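Local coordinates for metallo-beta-lactamase domain-containing protein 1 (PDB 1ZTC), which is a putative metal-dependent hydrolase of the metallo-beta-lactamase superfamily, binds nickel in this crystal, and may act as an endoribonuclease, at the interface of chains A and B. Coordinates in Å, arbitrary orientation; residue numbers count along the deposited sequence, not the author numbering. Chains: chain A/B, hypothetical protein TM0894.

The interface of chains A and B. Residues chain A 24, 30-32, 34, 55, 57; chain B 24, 30-32, 34, 55, 57.
A:Leu30 holds CG anti to its backbone N (chi1 -178°), which sends the forked tip of the side chain into chain B. The two methyl groups of the fork do different work. CD1 lies against the CB of B:Ser55 at 3.6 Å and also touches the ring of B:Phe34, near CD1 and CE1. The leucine and the phenylalanine cross at about a right angle. CD2 meets B:Val24 tip to tip, 3.6 Å from its CG2. In B:Val24 CG1 is anti to the backbone N, and CG2 is anti to the carbonyl carbon. This turns CG2 to the leucine and CG1 toward the two-fold axis, where it faces CG1 of A:Val24 at 3.9 Å. The CB atoms of A:Ala32 and B:Ala32 also meet at this axis, 3.8 Å apart. Each contact away from the axis has a twin with the chains exchanged.

Two backbone hydrogen bonds flank this apolar centre. The N of A:Asn31 donates to the O of B:Ser55 at 2.9 Å, nearly straight (158° at H). It arrives in the carbonyl plane, on a lone pair. The twin bond runs from B:Asn31 to A:Ser55. The grip is thus on main-chain atoms, while the serine CB packs on leucine. Further out, A:Met57, a selenomethionine bent at chi3, crosses B:Asn31 obliquely. Its CE methyl lies 4.0 Å from CG of the asparagine carboxamide.

The protein is probably a homodimer, and this symmetric patch probably belongs to its interface. Strand 30-31 of each subunit packs on the partner's 3-10 helix 54-56 and the start of its helix 57-67, while strand 23-26 meets the partner's strands 23-26 and 30-31.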
# COMPACT_ATOMS: atom_id res chain seq x y z
N VAL A 24 3.49 -4.94 0.00
CA VAL A 24 3.42 -3.51 -0.03
C VAL A 24 4.84 -3.01 0.10
O VAL A 24 5.45 -3.14 1.16
CB VAL A 24 2.55 -2.94 1.09
CG1 VAL A 24 2.20 -1.48 0.79
CG2 VAL A 24 1.26 -3.77 1.22
N LEU A 30 8.74 2.39 2.00
CA LEU A 30 7.67 1.60 2.58
C LEU A 30 7.92 0.15 2.42
O LEU A 30 8.13 -0.33 1.31
CB LEU A 30 6.32 2.00 1.97
CG LEU A 30 5.07 1.29 2.51
CD1 LEU A 30 4.82 1.72 3.94
CD2 LEU A 30 3.88 1.64 1.64
N ASN A 31 7.93 -0.55 3.55
CA ASN A 31 8.05 -1.97 3.54
C ASN A 31 6.97 -2.56 4.44
O ASN A 31 7.06 -2.52 5.68
CB ASN A 31 9.43 -2.35 4.05
CG ASN A 31 9.72 -3.79 3.86
OD1 ASN A 31 8.80 -4.62 3.83
ND2 ASN A 31 11.00 -4.10 3.69
N ALA A 32 5.90 -3.04 3.82
CA ALA A 32 4.82 -3.61 4.59
C ALA A 32 4.37 -4.95 4.01
O ALA A 32 3.19 -5.29 4.07
CB ALA A 32 3.66 -2.59 4.64
N PHE A 34 3.48 -8.75 3.97
CA PHE A 34 2.79 -9.48 4.99
C PHE A 34 2.46 -10.88 4.45
O PHE A 34 1.91 -11.04 3.35
CB PHE A 34 1.57 -8.72 5.50
CG PHE A 34 0.49 -8.52 4.49
CD1 PHE A 34 0.62 -7.57 3.51
CD2 PHE A 34 -0.66 -9.31 4.52
CE1 PHE A 34 -0.40 -7.37 2.55
CE2 PHE A 34 -1.66 -9.11 3.58
CZ PHE A 34 -1.52 -8.15 2.59
N SER A 55 1.15 -5.35 10.02
CA SER A 55 0.12 -4.76 9.21
C SER A 55 -1.19 -5.59 9.09
O SER A 55 -2.23 -5.04 8.71
CB SER A 55 0.71 -4.44 7.83
OG SER A 55 1.14 -5.60 7.15
N MSE A 57 -2.69 -6.85 11.72
CA MSE A 57 -3.22 -6.84 13.08
C MSE A 57 -4.74 -6.72 13.15
O MSE A 57 -5.37 -7.38 13.98
CB MSE A 57 -2.56 -5.72 13.93
CG MSE A 57 -2.88 -4.30 13.45
SE MSE A 57 -1.92 -2.98 14.52
CE MSE A 57 -1.05 -1.93 12.96
N VAL B 24 -1.37 3.77 4.58
CA VAL B 24 -1.63 2.55 3.84
C VAL B 24 -2.69 1.82 4.63
O VAL B 24 -2.43 1.33 5.73
CB VAL B 24 -0.37 1.68 3.73
CG1 VAL B 24 -0.53 0.62 2.67
CG2 VAL B 24 0.83 2.54 3.42
N LEU B 30 -5.30 -4.49 5.92
CA LEU B 30 -3.99 -3.88 5.91
C LEU B 30 -3.99 -2.56 6.62
O LEU B 30 -4.76 -1.67 6.33
CB LEU B 30 -3.49 -3.67 4.49
CG LEU B 30 -2.09 -3.07 4.26
CD1 LEU B 30 -1.04 -4.03 4.64
CD2 LEU B 30 -1.96 -2.73 2.76
N ASN B 31 -3.13 -2.48 7.62
CA ASN B 31 -2.93 -1.28 8.35
C ASN B 31 -1.44 -0.98 8.41
O ASN B 31 -0.72 -1.55 9.22
CB ASN B 31 -3.48 -1.41 9.76
CG ASN B 31 -3.54 -0.07 10.46
OD1 ASN B 31 -2.61 0.75 10.35
ND2 ASN B 31 -4.65 0.18 11.14
N ALA B 32 -0.99 -0.09 7.57
CA ALA B 32 0.40 0.28 7.61
C ALA B 32 0.59 1.79 7.56
O ALA B 32 1.56 2.29 6.97
CB ALA B 32 1.18 -0.43 6.48
N PHE B 34 1.93 5.26 8.66
CA PHE B 34 3.26 5.58 9.13
C PHE B 34 3.41 7.08 9.23
O PHE B 34 3.08 7.83 8.29
CB PHE B 34 4.33 4.92 8.22
CG PHE B 34 4.35 5.45 6.81
CD1 PHE B 34 3.44 4.99 5.86
CD2 PHE B 34 5.34 6.36 6.41
CE1 PHE B 34 3.47 5.47 4.55
CE2 PHE B 34 5.38 6.85 5.07
CZ PHE B 34 4.45 6.40 4.15
N SER B 55 7.00 0.03 9.13
CA SER B 55 7.08 0.04 7.68
C SER B 55 8.07 1.08 7.10
O SER B 55 8.39 1.00 5.90
CB SER B 55 5.68 0.23 7.09
OG SER B 55 5.09 1.40 7.56
N MSE B 57 11.11 1.23 8.21
CA MSE B 57 12.41 0.70 8.68
C MSE B 57 13.57 0.86 7.68
O MSE B 57 14.67 1.21 8.09
CB MSE B 57 12.29 -0.76 9.14
CG MSE B 57 12.11 -1.75 8.03
SE MSE B 57 11.79 -3.60 8.65
CE MSE B 57 9.88 -3.64 8.10